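Local atomic coordinates of porin (Rhodobacter capsulatus, PDB entry 2POR), a protein that forms, as a homotrimer of beta-barrels, outer-membrane channels for the passive diffusion of small hydrophilic solutes up to about 0.6 kDa. Residues Leu82-Leu86 with Val197-Tyr201; Ile102-Thr106 with Met181-Glu185; Glu205-Asp209 with Val220-Thr225; Ala211-Leu217 with Ile254-Val260. The contacts are given in a common frame with arbitrary orientation. Residues are numbered along the deposited sequence.

Contact 1. Residues Leu82-Leu86 with Val197-Tyr201; sequences LFGDL and VKAYY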
loop_
_atom_site.group_PDB
_atom_site.type_symbol
_atom_site.label_atom_id
_atom_site.label_comp_id
_atom_site.label_asym_id
_atom_site.label_seq_id
_atom_site.Cartn_x
_atom_site.Cartn_y
_atom_site.Cartn_z
ATOM N N LEU A 82 6.447 -25.435 13.785
ATOM C CA LEU A 82 5.929 -26.336 14.806
ATOM C C LEU A 82 6.007 -25.837 16.226
ATOM O O LEU A 82 5.073 -26.129 16.974
ATOM C CB LEU A 82 6.636 -27.700 14.738
ATOM C CG LEU A 82 6.609 -28.402 13.390
ATOM C CD1 LEU A 82 7.105 -29.822 13.517
ATOM C CD2 LEU A 82 5.206 -28.371 12.848
ATOM N N PHE A 83 6.996 -25.050 16.710
ATOM C CA PHE A 83 7.097 -24.742 18.144
ATOM C C PHE A 83 6.771 -23.330 18.534
ATOM O O PHE A 83 6.553 -23.092 19.724
ATOM C CB PHE A 83 8.519 -25.092 18.692
ATOM C CG PHE A 83 8.986 -26.479 18.227
ATOM C CD1 PHE A 83 8.192 -27.601 18.445
ATOM C CD2 PHE A 83 10.179 -26.617 17.535
ATOM C CE1 PHE A 83 8.598 -28.817 17.961
ATOM C CE2 PHE A 83 10.575 -27.838 17.055
ATOM C CZ PHE A 83 9.779 -28.935 17.267
ATOM N N GLY A 84 6.691 -22.385 17.571
ATOM C CA GLY A 84 6.344 -21.009 17.886
ATOM C C GLY A 84 7.311 -20.267 18.813
ATOM O O GLY A 84 8.502 -20.580 18.904
ATOM N N ASP A 85 6.795 -19.256 19.495
ATOM C CA ASP A 85 7.551 -18.358 20.353
ATOM C C ASP A 85 7.131 -18.458 21.795
ATOM O O ASP A 85 6.167 -19.142 22.108
ATOM C CB ASP A 85 7.374 -16.898 19.874
ATOM C CG ASP A 85 8.098 -16.686 18.548
ATOM O OD1 ASP A 85 9.178 -17.230 18.337
ATOM O OD2 ASP A 85 7.545 -16.018 17.692
ATOM N N LEU A 86 7.809 -17.768 22.708
ATOM C CA LEU A 86 7.484 -17.782 24.118
ATOM C C LEU A 86 6.401 -16.732 24.309
ATOM O O LEU A 86 6.035 -16.015 23.353
ATOM C CB LEU A 86 8.748 -17.469 24.955
ATOM C CG LEU A 86 9.949 -18.392 24.801
ATOM C CD1 LEU A 86 10.947 -17.928 25.849
ATOM C CD2 LEU A 86 9.639 -19.881 25.031
ATOM N N VAL A 197 3.204 -23.894 29.453
ATOM C CA VAL A 197 4.614 -23.841 29.756
ATOM C C VAL A 197 5.278 -24.176 28.438
ATOM O O VAL A 197 4.803 -25.061 27.730
ATOM C CB VAL A 197 4.988 -24.870 30.829
ATOM C CG1 VAL A 197 6.484 -24.840 31.093
ATOM C CG2 VAL A 197 4.344 -24.493 32.145
ATOM N N LYS A 198 6.321 -23.459 28.033
ATOM C CA LYS A 198 7.029 -23.744 26.794
ATOM C C LYS A 198 8.501 -23.595 27.195
ATOM O O LYS A 198 8.855 -22.712 28.002
ATOM C CB LYS A 198 6.641 -22.724 25.716
ATOM C CG LYS A 198 7.286 -23.133 24.401
ATOM C CD LYS A 198 6.948 -22.240 23.220
ATOM C CE LYS A 198 5.478 -22.389 22.882
ATOM N NZ LYS A 198 5.096 -21.667 21.674
ATOM N N ALA A 199 9.334 -24.488 26.679
ATOM C CA ALA A 199 10.764 -24.483 26.970
ATOM C C ALA A 199 11.526 -24.985 25.766
ATOM O O ALA A 199 10.974 -25.777 24.984
ATOM C CB ALA A 199 11.099 -25.408 28.117
ATOM N N TYR A 200 12.772 -24.548 25.532
ATOM C CA TYR A 200 13.528 -25.076 24.403
ATOM C C TYR A 200 15.016 -25.041 24.795
ATOM O O TYR A 200 15.394 -24.320 25.720
ATOM C CB TYR A 200 13.317 -24.227 23.125
ATOM C CG TYR A 200 13.978 -22.839 23.208
ATOM C CD1 TYR A 200 13.374 -21.783 23.882
ATOM C CD2 TYR A 200 15.252 -22.659 22.640
ATOM C CE1 TYR A 200 14.035 -20.557 24.000
ATOM C CE2 TYR A 200 15.918 -21.443 22.758
ATOM C CZ TYR A 200 15.310 -20.401 23.437
ATOM O OH TYR A 200 16.009 -19.205 23.552
ATOM N N TYR A 201 15.818 -25.763 24.061
ATOM C CA TYR A 201 17.238 -25.704 24.200
ATOM C C TYR A 201 17.717 -25.749 22.755
ATOM O O TYR A 201 17.209 -26.538 21.946
ATOM C CB TYR A 201 17.699 -26.912 25.007
ATOM C CG TYR A 201 19.213 -27.024 24.946
ATOM C CD1 TYR A 201 19.953 -26.233 25.802
ATOM C CD2 TYR A 201 19.808 -27.877 24.021
ATOM C CE1 TYR A 201 21.323 -26.289 25.734
ATOM C CE2 TYR A 201 21.180 -27.929 23.949
ATOM C CZ TYR A 201 21.916 -27.131 24.814
ATOM O OH TYR A 201 23.299 -27.169 24.765
#

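Contact 2. Residues Ile102-Thr106 with Met181-Glu185; sequences IPYLT and MEQLE. With C8E ((hydroxyethyloxy)tri(ethyloxy)octane), chain E.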
loop_
_atom_site.group_PDB
_atom_site.type_symbol
_atom_site.label_atom_id
_atom_site.label_comp_id
_atom_site.label_asym_id
_atom_site.label_seq_id
_atom_site.Cartn_x
_atom_site.Cartn_y
_atom_site.Cartn_z
ATOM N N ILE A 102 11.646 -16.981 19.914
ATOM C CA ILE A 102 12.692 -17.954 20.062
ATOM C C ILE A 102 13.680 -17.707 18.908
ATOM O O ILE A 102 13.237 -17.389 17.796
ATOM C CB ILE A 102 12.028 -19.387 20.049
ATOM C CG1 ILE A 102 11.306 -19.625 21.387
ATOM C CG2 ILE A 102 13.066 -20.488 19.790
ATOM C CD1 ILE A 102 10.578 -21.013 21.428
ATOM N N PRO A 103 15.015 -17.855 19.108
ATOM C CA PRO A 103 16.026 -17.496 18.114
ATOM C C PRO A 103 16.230 -18.552 17.061
ATOM O O PRO A 103 17.250 -19.255 17.055
ATOM C CB PRO A 103 17.268 -17.204 18.955
ATOM C CG PRO A 103 17.129 -18.136 20.137
ATOM C CD PRO A 103 15.643 -18.090 20.428
ATOM N N TYR A 104 15.263 -18.709 16.151
ATOM C CA TYR A 104 15.438 -19.691 15.106
ATOM C C TYR A 104 16.440 -19.136 14.103
ATOM O O TYR A 104 16.498 -17.934 13.852
ATOM C CB TYR A 104 14.098 -20.003 14.393
ATOM C CG TYR A 104 13.090 -20.610 15.376
ATOM C CD1 TYR A 104 13.213 -21.933 15.736
ATOM C CD2 TYR A 104 12.053 -19.847 15.902
ATOM C CE1 TYR A 104 12.293 -22.477 16.623
ATOM C CE2 TYR A 104 11.134 -20.398 16.785
ATOM C CZ TYR A 104 11.280 -21.717 17.129
ATOM O OH TYR A 104 10.442 -22.316 18.024
ATOM N N LEU A 105 17.217 -20.054 13.545
ATOM C CA LEU A 105 18.224 -19.708 12.567
ATOM C C LEU A 105 17.645 -19.402 11.193
ATOM O O LEU A 105 18.189 -18.544 10.500
ATOM C CB LEU A 105 19.271 -20.877 12.475
ATOM C CG LEU A 105 20.536 -20.742 11.546
ATOM C CD1 LEU A 105 21.440 -19.638 12.097
ATOM C CD2 LEU A 105 21.296 -22.053 11.483
ATOM N N THR A 106 16.568 -20.065 10.706
ATOM C CA THR A 106 16.117 -19.875 9.325
ATOM C C THR A 106 14.650 -19.411 9.251
ATOM O O THR A 106 13.981 -19.363 10.297
ATOM C CB THR A 106 16.325 -21.210 8.483
ATOM O OG1 THR A 106 15.333 -22.160 8.907
ATOM C CG2 THR A 106 17.774 -21.787 8.607
ATOM N N MET A 181 26.333 -22.282 8.897
ATOM C CA MET A 181 25.781 -22.228 10.238
ATOM C C MET A 181 24.804 -23.405 10.419
ATOM O O MET A 181 24.277 -23.925 9.424
ATOM C CB MET A 181 25.031 -20.912 10.445
ATOM C CG MET A 181 25.816 -19.632 10.094
ATOM S SD MET A 181 25.115 -18.087 10.671
ATOM C CE MET A 181 25.067 -17.403 9.066
ATOM N N GLU A 182 24.561 -23.872 11.636
ATOM C CA GLU A 182 23.562 -24.894 11.875
ATOM C C GLU A 182 23.104 -24.760 13.292
ATOM O O GLU A 182 23.789 -24.125 14.111
ATOM C CB GLU A 182 24.086 -26.282 11.674
ATOM C CG GLU A 182 25.232 -26.634 12.578
ATOM C CD GLU A 182 25.545 -28.123 12.618
ATOM O OE1 GLU A 182 25.623 -28.765 11.563
ATOM O OE2 GLU A 182 25.694 -28.624 13.737
ATOM N N GLN A 183 21.911 -25.285 13.606
ATOM C CA GLN A 183 21.371 -25.220 14.957
ATOM C C GLN A 183 20.420 -26.400 15.107
ATOM O O GLN A 183 19.692 -26.724 14.162
ATOM C CB GLN A 183 20.628 -23.905 15.143
ATOM C CG GLN A 183 20.123 -23.654 16.531
ATOM C CD GLN A 183 19.571 -22.258 16.600
ATOM O OE1 GLN A 183 20.344 -21.331 16.610
ATOM N NE2 GLN A 183 18.296 -21.925 16.663
ATOM N N LEU A 184 20.490 -27.050 16.249
ATOM C CA LEU A 184 19.623 -28.157 16.588
ATOM C C LEU A 184 18.753 -27.677 17.720
ATOM O O LEU A 184 19.272 -27.019 18.620
ATOM C CB LEU A 184 20.411 -29.344 17.071
ATOM C CG LEU A 184 19.572 -30.543 17.576
ATOM C CD1 LEU A 184 19.127 -31.468 16.423
ATOM C CD2 LEU A 184 20.411 -31.297 18.583
ATOM N N GLU A 185 17.444 -27.954 17.739
ATOM C CA GLU A 185 16.566 -27.510 18.819
ATOM C C GLU A 185 15.780 -28.694 19.418
ATOM O O GLU A 185 15.426 -29.626 18.676
ATOM C CB GLU A 185 15.487 -26.525 18.354
ATOM C CG GLU A 185 15.880 -25.163 17.802
ATOM C CD GLU A 185 15.927 -25.028 16.294
ATOM O OE1 GLU A 185 15.306 -25.776 15.553
ATOM O OE2 GLU A 185 16.606 -24.132 15.841
HETATM C C1 C8E E . 20.917 -18.362 16.243
HETATM C C2 C8E E . 20.659 -17.012 15.621
HETATM C C3 C8E E . 20.299 -16.113 16.753
HETATM C C4 C8E E . 19.970 -14.816 16.071
HETATM C C5 C8E E . 18.938 -14.003 16.842
HETATM C C6 C8E E . 19.310 -13.694 18.289
HETATM C C7 C8E E . 18.440 -12.584 18.910
HETATM C C8 C8E E . 18.951 -12.443 20.318
HETATM O O9 C8E E . 18.644 -11.319 21.115
HETATM C C10 C8E E . 19.814 -10.744 21.688
HETATM C C11 C8E E . 19.466 -9.793 22.782
HETATM O O12 C8E E . 20.321 -8.696 23.059
HETATM C C13 C8E E . 19.941 -7.505 22.359
HETATM C C14 C8E E . 21.000 -6.854 21.460
HETATM O O15 C8E E . 22.287 -6.525 22.025
HETATM C C16 C8E E . 22.661 -5.132 21.926
HETATM C C17 C8E E . 22.720 -4.298 23.231
HETATM O O18 C8E E . 23.470 -3.067 23.428
HETATM C C19 C8E E . 24.867 -3.298 23.774
HETATM C C20 C8E E . 25.393 -2.762 25.125
HETATM O O21 C8E E . 24.326 -2.736 26.083
#

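Contact 3. Residues Glu205-Asp209 with Val220-Thr225; sequences ELDRD and VAAAAT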
loop_
_atom_site.group_PDB
_atom_site.type_symbol
_atom_site.label_atom_id
_atom_site.label_comp_id
_atom_site.label_asym_id
_atom_site.label_seq_id
_atom_site.Cartn_x
_atom_site.Cartn_y
_atom_site.Cartn_z
ATOM N N GLU A 205 26.338 -23.679 15.653
ATOM C CA GLU A 205 27.415 -22.747 15.389
ATOM C C GLU A 205 26.976 -21.713 14.394
ATOM O O GLU A 205 26.145 -21.963 13.522
ATOM C CB GLU A 205 28.653 -23.454 14.864
ATOM C CG GLU A 205 28.503 -24.145 13.544
ATOM C CD GLU A 205 29.706 -24.995 13.145
ATOM O OE1 GLU A 205 30.276 -25.664 14.017
ATOM O OE2 GLU A 205 30.038 -24.989 11.949
ATOM N N LEU A 206 27.542 -20.527 14.584
ATOM C CA LEU A 206 27.201 -19.337 13.835
ATOM C C LEU A 206 28.439 -18.759 13.159
ATOM O O LEU A 206 29.552 -19.029 13.607
ATOM C CB LEU A 206 26.648 -18.287 14.763
ATOM C CG LEU A 206 25.343 -18.575 15.493
ATOM C CD1 LEU A 206 24.991 -17.379 16.362
ATOM C CD2 LEU A 206 24.250 -18.887 14.460
ATOM N N ASP A 207 28.283 -17.980 12.086
ATOM C CA ASP A 207 29.368 -17.243 11.485
ATOM C C ASP A 207 29.809 -16.237 12.547
ATOM O O ASP A 207 28.981 -15.603 13.221
ATOM C CB ASP A 207 28.877 -16.516 10.261
ATOM C CG ASP A 207 29.902 -15.520 9.727
ATOM O OD1 ASP A 207 30.906 -15.974 9.173
ATOM O OD2 ASP A 207 29.695 -14.318 9.885
ATOM N N ARG A 208 31.131 -16.045 12.662
ATOM C CA ARG A 208 31.719 -15.120 13.627
ATOM C C ARG A 208 31.169 -13.724 13.534
ATOM O O ARG A 208 30.718 -13.167 14.538
ATOM C CB ARG A 208 33.252 -15.009 13.446
ATOM C CG ARG A 208 33.952 -14.023 14.410
ATOM C CD ARG A 208 35.368 -13.705 13.891
ATOM N NE ARG A 208 35.312 -12.935 12.657
ATOM C CZ ARG A 208 35.945 -13.357 11.562
ATOM N NH1 ARG A 208 36.671 -14.475 11.534
ATOM N NH2 ARG A 208 35.807 -12.656 10.453
ATOM N N ASP A 209 31.223 -13.131 12.342
ATOM C CA ASP A 209 30.795 -11.760 12.259
ATOM C C ASP A 209 29.272 -11.605 12.346
ATOM O O ASP A 209 28.794 -10.593 12.851
ATOM C CB ASP A 209 31.359 -11.175 10.966
ATOM C CG ASP A 209 32.899 -11.012 11.021
ATOM O OD1 ASP A 209 33.480 -10.901 12.098
ATOM O OD2 ASP A 209 33.503 -11.013 9.962
ATOM N N VAL A 220 35.473 -8.534 12.571
ATOM C CA VAL A 220 36.923 -8.566 12.558
ATOM C C VAL A 220 37.361 -8.781 11.108
ATOM O O VAL A 220 36.724 -9.498 10.318
ATOM C CB VAL A 220 37.559 -9.665 13.549
ATOM C CG1 VAL A 220 36.562 -10.020 14.607
ATOM C CG2 VAL A 220 38.097 -10.853 12.857
ATOM N N ALA A 221 38.444 -8.093 10.728
ATOM C CA ALA A 221 38.946 -8.137 9.370
ATOM C C ALA A 221 39.834 -9.334 9.187
ATOM O O ALA A 221 41.063 -9.227 9.227
ATOM C CB ALA A 221 39.724 -6.863 9.088
ATOM N N ALA A 222 39.205 -10.495 9.016
ATOM C CA ALA A 222 39.861 -11.789 8.842
ATOM C C ALA A 222 38.903 -12.674 8.078
ATOM O O ALA A 222 37.735 -12.299 7.922
ATOM C CB ALA A 222 40.136 -12.518 10.160
ATOM N N ALA A 223 39.377 -13.797 7.547
ATOM C CA ALA A 223 38.530 -14.795 6.896
ATOM C C ALA A 223 37.552 -15.383 7.940
ATOM O O ALA A 223 37.862 -15.537 9.147
ATOM C CB ALA A 223 39.367 -15.939 6.339
ATOM N N ALA A 224 36.346 -15.671 7.437
ATOM C CA ALA A 224 35.244 -16.130 8.261
ATOM C C ALA A 224 35.581 -17.378 9.028
ATOM O O ALA A 224 36.261 -18.291 8.550
ATOM C CB ALA A 224 34.047 -16.450 7.396
ATOM N N THR A 225 35.120 -17.412 10.254
ATOM C CA THR A 225 35.275 -18.596 11.075
ATOM C C THR A 225 33.907 -18.859 11.705
ATOM O O THR A 225 33.062 -17.940 11.700
ATOM C CB THR A 225 36.353 -18.356 12.190
ATOM O OG1 THR A 225 36.005 -17.236 13.019
ATOM C CG2 THR A 225 37.698 -18.072 11.531
HETATM O O HOH W 1 35.274 -9.581 7.920
#

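Contact 4. Residues Ala211-Leu217 with Ile254-Val260; sequences ARAVFDL and IDTIDDV. With C8E ((hydroxyethyloxy)tri(ethyloxy)octane), chain E.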
loop_
_atom_site.group_PDB
_atom_site.type_symbol
_atom_site.label_atom_id
_atom_site.label_comp_id
_atom_site.label_asym_id
_atom_site.label_seq_id
_atom_site.Cartn_x
_atom_site.Cartn_y
_atom_site.Cartn_z
ATOM N N ALA A 211 27.460 -13.459 14.460
ATOM C CA ALA A 211 27.362 -13.483 15.905
ATOM C C ALA A 211 27.734 -12.180 16.566
ATOM O O ALA A 211 27.056 -11.708 17.486
ATOM C CB ALA A 211 28.259 -14.598 16.402
ATOM N N ARG A 212 28.806 -11.510 16.124
ATOM C CA ARG A 212 29.210 -10.242 16.715
ATOM C C ARG A 212 28.161 -9.176 16.465
ATOM O O ARG A 212 27.901 -8.335 17.328
ATOM C CB ARG A 212 30.551 -9.774 16.119
ATOM C CG ARG A 212 31.731 -10.724 16.466
ATOM C CD ARG A 212 33.115 -10.293 15.812
ATOM N NE ARG A 212 33.457 -8.938 16.217
ATOM C CZ ARG A 212 34.115 -8.662 17.342
ATOM N NH1 ARG A 212 34.558 -9.624 18.129
ATOM N NH2 ARG A 212 34.363 -7.424 17.700
ATOM N N ALA A 213 27.541 -9.184 15.284
ATOM C CA ALA A 213 26.483 -8.209 14.957
ATOM C C ALA A 213 25.248 -8.389 15.858
ATOM O O ALA A 213 24.594 -7.391 16.157
ATOM C CB ALA A 213 26.064 -8.354 13.500
ATOM N N VAL A 214 24.933 -9.598 16.379
ATOM C CA VAL A 214 23.868 -9.802 17.368
ATOM C C VAL A 214 24.134 -8.890 18.539
ATOM O O VAL A 214 23.189 -8.288 19.044
ATOM C CB VAL A 214 23.803 -11.250 17.952
ATOM C CG1 VAL A 214 22.820 -11.399 19.132
ATOM C CG2 VAL A 214 23.392 -12.149 16.832
ATOM N N PHE A 215 25.407 -8.762 18.979
ATOM C CA PHE A 215 25.751 -7.944 20.145
ATOM C C PHE A 215 26.193 -6.542 19.778
ATOM O O PHE A 215 26.684 -5.770 20.613
ATOM C CB PHE A 215 26.841 -8.649 20.982
ATOM C CG PHE A 215 26.348 -9.885 21.742
ATOM C CD1 PHE A 215 25.818 -9.735 23.006
ATOM C CD2 PHE A 215 26.398 -11.133 21.153
ATOM C CE1 PHE A 215 25.333 -10.839 23.668
ATOM C CE2 PHE A 215 25.908 -12.231 21.821
ATOM C CZ PHE A 215 25.378 -12.079 23.072
ATOM N N ASP A 216 25.943 -6.202 18.515
ATOM C CA ASP A 216 26.219 -4.902 17.975
ATOM C C ASP A 216 27.718 -4.575 18.004
ATOM O O ASP A 216 28.108 -3.438 18.325
ATOM C CB ASP A 216 25.404 -3.908 18.786
ATOM C CG ASP A 216 24.949 -2.723 17.983
ATOM O OD1 ASP A 216 24.746 -2.882 16.778
ATOM O OD2 ASP A 216 24.803 -1.655 18.576
ATOM N N LEU A 217 28.547 -5.577 17.687
ATOM C CA LEU A 217 30.002 -5.441 17.752
ATOM C C LEU A 217 30.517 -5.361 16.329
ATOM O O LEU A 217 29.936 -6.027 15.454
ATOM C CB LEU A 217 30.616 -6.645 18.469
ATOM C CG LEU A 217 30.204 -6.870 19.919
ATOM C CD1 LEU A 217 30.821 -8.149 20.385
ATOM C CD2 LEU A 217 30.593 -5.709 20.778
ATOM N N ILE A 254 27.175 -17.065 23.223
ATOM C CA ILE A 254 27.989 -17.352 22.062
ATOM C C ILE A 254 29.435 -17.295 22.513
ATOM O O ILE A 254 29.943 -16.273 23.005
ATOM C CB ILE A 254 27.801 -16.338 20.953
ATOM C CG1 ILE A 254 26.288 -16.199 20.629
ATOM C CG2 ILE A 254 28.601 -16.823 19.736
ATOM C CD1 ILE A 254 25.912 -15.156 19.566
ATOM N N ASP A 255 30.030 -18.449 22.305
ATOM C CA ASP A 255 31.404 -18.712 22.660
ATOM C C ASP A 255 32.325 -17.722 21.945
ATOM O O ASP A 255 32.198 -17.454 20.745
ATOM C CB ASP A 255 31.746 -20.136 22.253
ATOM C CG ASP A 255 33.120 -20.628 22.710
ATOM O OD1 ASP A 255 33.489 -20.403 23.867
ATOM O OD2 ASP A 255 33.821 -21.244 21.908
ATOM N N THR A 256 33.215 -17.190 22.786
ATOM C CA THR A 256 34.240 -16.211 22.463
ATOM C C THR A 256 33.610 -14.845 22.234
ATOM O O THR A 256 34.382 -13.896 22.117
ATOM C CB THR A 256 35.131 -16.542 21.178
ATOM O OG1 THR A 256 34.385 -16.278 20.019
ATOM C CG2 THR A 256 35.593 -17.981 21.128
ATOM N N ILE A 257 32.283 -14.612 22.176
ATOM C CA ILE A 257 31.748 -13.267 21.931
ATOM C C ILE A 257 31.151 -12.835 23.234
ATOM O O ILE A 257 31.801 -12.096 23.962
ATOM C CB ILE A 257 30.635 -13.218 20.825
ATOM C CG1 ILE A 257 31.124 -13.895 19.544
ATOM C CG2 ILE A 257 30.176 -11.774 20.646
ATOM C CD1 ILE A 257 32.448 -13.444 18.955
ATOM N N ASP A 258 29.964 -13.312 23.611
ATOM C CA ASP A 258 29.329 -12.862 24.830
ATOM C C ASP A 258 28.075 -13.738 25.103
ATOM O O ASP A 258 27.775 -14.628 24.308
ATOM C CB ASP A 258 28.936 -11.383 24.675
ATOM C CG ASP A 258 28.875 -10.595 26.000
ATOM O OD1 ASP A 258 29.085 -11.154 27.099
ATOM O OD2 ASP A 258 28.613 -9.388 25.939
ATOM N N ASP A 259 27.406 -13.492 26.227
ATOM C CA ASP A 259 26.172 -14.132 26.631
ATOM C C ASP A 259 25.231 -13.033 27.080
ATOM O O ASP A 259 25.666 -11.920 27.391
ATOM C CB ASP A 259 26.370 -15.116 27.789
ATOM C CG ASP A 259 27.055 -14.571 29.043
ATOM O OD1 ASP A 259 26.443 -13.837 29.805
ATOM O OD2 ASP A 259 28.218 -14.892 29.256
ATOM N N VAL A 260 23.929 -13.287 27.071
ATOM C CA VAL A 260 22.956 -12.325 27.553
ATOM C C VAL A 260 21.777 -13.173 28.059
ATOM O O VAL A 260 21.518 -14.278 27.559
ATOM C CB VAL A 260 22.573 -11.365 26.369
ATOM C CG1 VAL A 260 21.998 -12.108 25.154
ATOM C CG2 VAL A 260 21.614 -10.331 26.925
HETATM C C1 C8E E . 20.917 -18.362 16.243
HETATM C C2 C8E E . 20.659 -17.012 15.621
HETATM C C3 C8E E . 20.299 -16.113 16.753
HETATM C C4 C8E E . 19.970 -14.816 16.071
HETATM C C5 C8E E . 18.938 -14.003 16.842
HETATM C C6 C8E E . 19.310 -13.694 18.289
HETATM C C7 C8E E . 18.440 -12.584 18.910
HETATM C C8 C8E E . 18.951 -12.443 20.318
HETATM O O9 C8E E . 18.644 -11.319 21.115
HETATM C C10 C8E E . 19.814 -10.744 21.688
HETATM C C11 C8E E . 19.466 -9.793 22.782
HETATM O O12 C8E E . 20.321 -8.696 23.059
HETATM C C13 C8E E . 19.941 -7.505 22.359
HETATM C C14 C8E E . 21.000 -6.854 21.460
HETATM O O15 C8E E . 22.287 -6.525 22.025
HETATM C C16 C8E E . 22.661 -5.132 21.926
HETATM C C17 C8E E . 22.720 -4.298 23.231
HETATM O O18 C8E E . 23.470 -3.067 23.428
HETATM C C19 C8E E . 24.867 -3.298 23.774
HETATM C C20 C8E E . 25.393 -2.762 25.125
HETATM O O21 C8E E . 24.326 -2.736 26.083
#

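Contact 1. Residues Leu82-Leu86 with Val197-Tyr201
Two hydrogen bonds from the ammonium of Lys198 hold this contact together: NZ of Lys198 lies 2.8 Å from O of Phe83 and also 2.8 Å from O of Asp85. The acceptors belong to the long loop that, in general porins, folds into the 16-stranded barrel and narrows the pore, whereas Lys198 rises from the wall strand 195-207. Both carbonyls can converge on one nitrogen because the chain turns at Gly84, the first residue beyond helix 78-83 to leave helical geometry. Its positive phi suits a glycine, and an ideal CB there would sit only 3.2 Å from NZ of Lys198. The carboxylate of Asp85 is engaged elsewhere, accepting a hydrogen bond from the backbone nitrogen of Ile102 within the same loop. Packing extends the polar core along the strand. Lys198 and Tyr200 direct their CA-to-CB bonds toward the loop and the intervening Ala199 directs its own away, the alternation expected of a barrel strand. Leu86 rests against the aliphatic part of the lysine, CD2 of Leu86 to CD of Lys198 being 4.0 Å. Tyr200, whose hydroxyl is hydrogen-bonded to Gln250, offers its ring edge to the same methyl, with CD1 of Tyr200 4.3 Å from CD2 of Leu86.

Contact 2. Residues Ile102-Thr106 with Met181-Glu185
Polar links centre on the amide of Gln183, which reaches from the barrel wall to the loop backbone: NE2 of Gln183 donates to O of Pro103 at 2.9 Å in a nearly straight hydrogen bond. A second hydrogen bond from NE2 of Gln183, to OE2 of Glu185 at 2.9 Å, links two side chains of the strand. His229 pairs with the amide oxygen of Gln183 and Ser79 with the other carboxylate oxygen of Glu185. The end of a C8E alkyl chain abuts these polar groups, its C1 being 3.0 Å from OE1 of Gln183 and 3.9 Å from O of Pro103. Pro103 is the centre of an inverse gamma turn, closed by the hydrogen bond from N of Tyr104 to O of Ile102 (2.9 Å). Apolar contact falls to Leu105, whose CD2 packs 4.0 Å from CB of Met181 and 3.7 Å from CA of Glu182. Met181, Gln183 and Glu185 all direct CA-to-CB bonds toward the loop, as alternate residues of a strand do. The arrangement is that of a porin constriction loop lying along the inner barrel wall.

Contact 3. Residues Glu205-Asp209 with Val220-Thr225
Arg208 presents one face of its guanidinium to Val220, with CG2 of Val220 3.5 Å from NE of Arg208, while the edge of the group meets the backbone of the loop that bends round it. NH1 of Arg208 donates to O of Ala223 at 2.9 Å, NH2 to O of Ala222 at 3.2 Å, and NH1 also makes a weak bond to OG1 of Thr225 at 3.2 Å. The charge is answered next door in sequence: NE of Arg208 forms a salt bridge with OD1 of Asp209 at 2.8 Å. That same OD1 of Asp209 accepts from N of Val220 at 3.1 Å, so the carboxylate joins the arginine to the start of the segment 220-225. At the other end of 220-225, O of Thr225 accepts from N of Arg208 at 2.9 Å. Asp207 occupies the N-cap position, its OD2 accepting from the nitrogen of Phe210 and its OD1 from that of Ala179. The contact thus sits where strand 195-207 gives way to helix 208-214, and it draws the return of this external loop against the helix start just before strand 226-240 runs back down the barrel beside strand 195-207.

Contact 4. Residues Ala211-Leu217 with Ile254-Val260
Phe215, Ile257 and Ile254 supply most of the interface, which sets the end of helix 208-214 on the hairpin turn between strands 243-254 and 258-272. Ile257 and Asp258 both face Ile254 in a classic beta bulge, while the helix finishes in a Schellman motif with Asp216 as its C-prime residue: N of Leu217 bonds to O of Arg212 at 2.9 Å, and N of Asp216 to O of Ala213 at 3.0 Å. No hydrogen bond crosses between the segments, so the contact is one of side-chain packing. Ile257 meets four residues of 211-217. Its CD1 is 3.8 Å from CG of Arg212, its CG1 is 4.3 Å from CB of Ala211, and its CG2 lies 3.7 Å from CD1 of Leu217 and 3.9 Å from CD2 of Phe215. Ile254 points its CD1 into the gap between Ala211, 4.0 Å from CB, and the edge of the Phe215 ring, 3.7 Å from CE2. Turning the chain back after the helix brings Leu217 onto Ile257 while leaving Phe215 directed at the bulge and the first residues of strand 258-272. There CG1 of Val260 packs 3.9 Å from CE1 of Phe215. The ring face is taken by an aspartate methylene in a CH-pi contact: CB of Asp258 stands 3.8 Å from the centroid of the Phe215 ring, 13° off its normal.

In the fold
From the N terminus, the chain first meets these contacts in the long loop between strands 68-73 and 118-125. Residues 82-86 open contact 1 and 102-106 open contact 2. Contact 2 closes first, on strand 181-192, and is nested inside the larger loop that contact 1 closes on the adjacent strand 195-207. Together they fasten the inward-folded loop to neighbouring wall strands, and they touch through Asp85 and Ile102. The two later contacts lie in series with these and cross each other: 205-209 open contact 3, 211-217 open contact 4, then 220-225 and 254-260 close them in turn. Helix 208-214 is common to both, joining its own loop to the turn between strands 243-254 and 258-272.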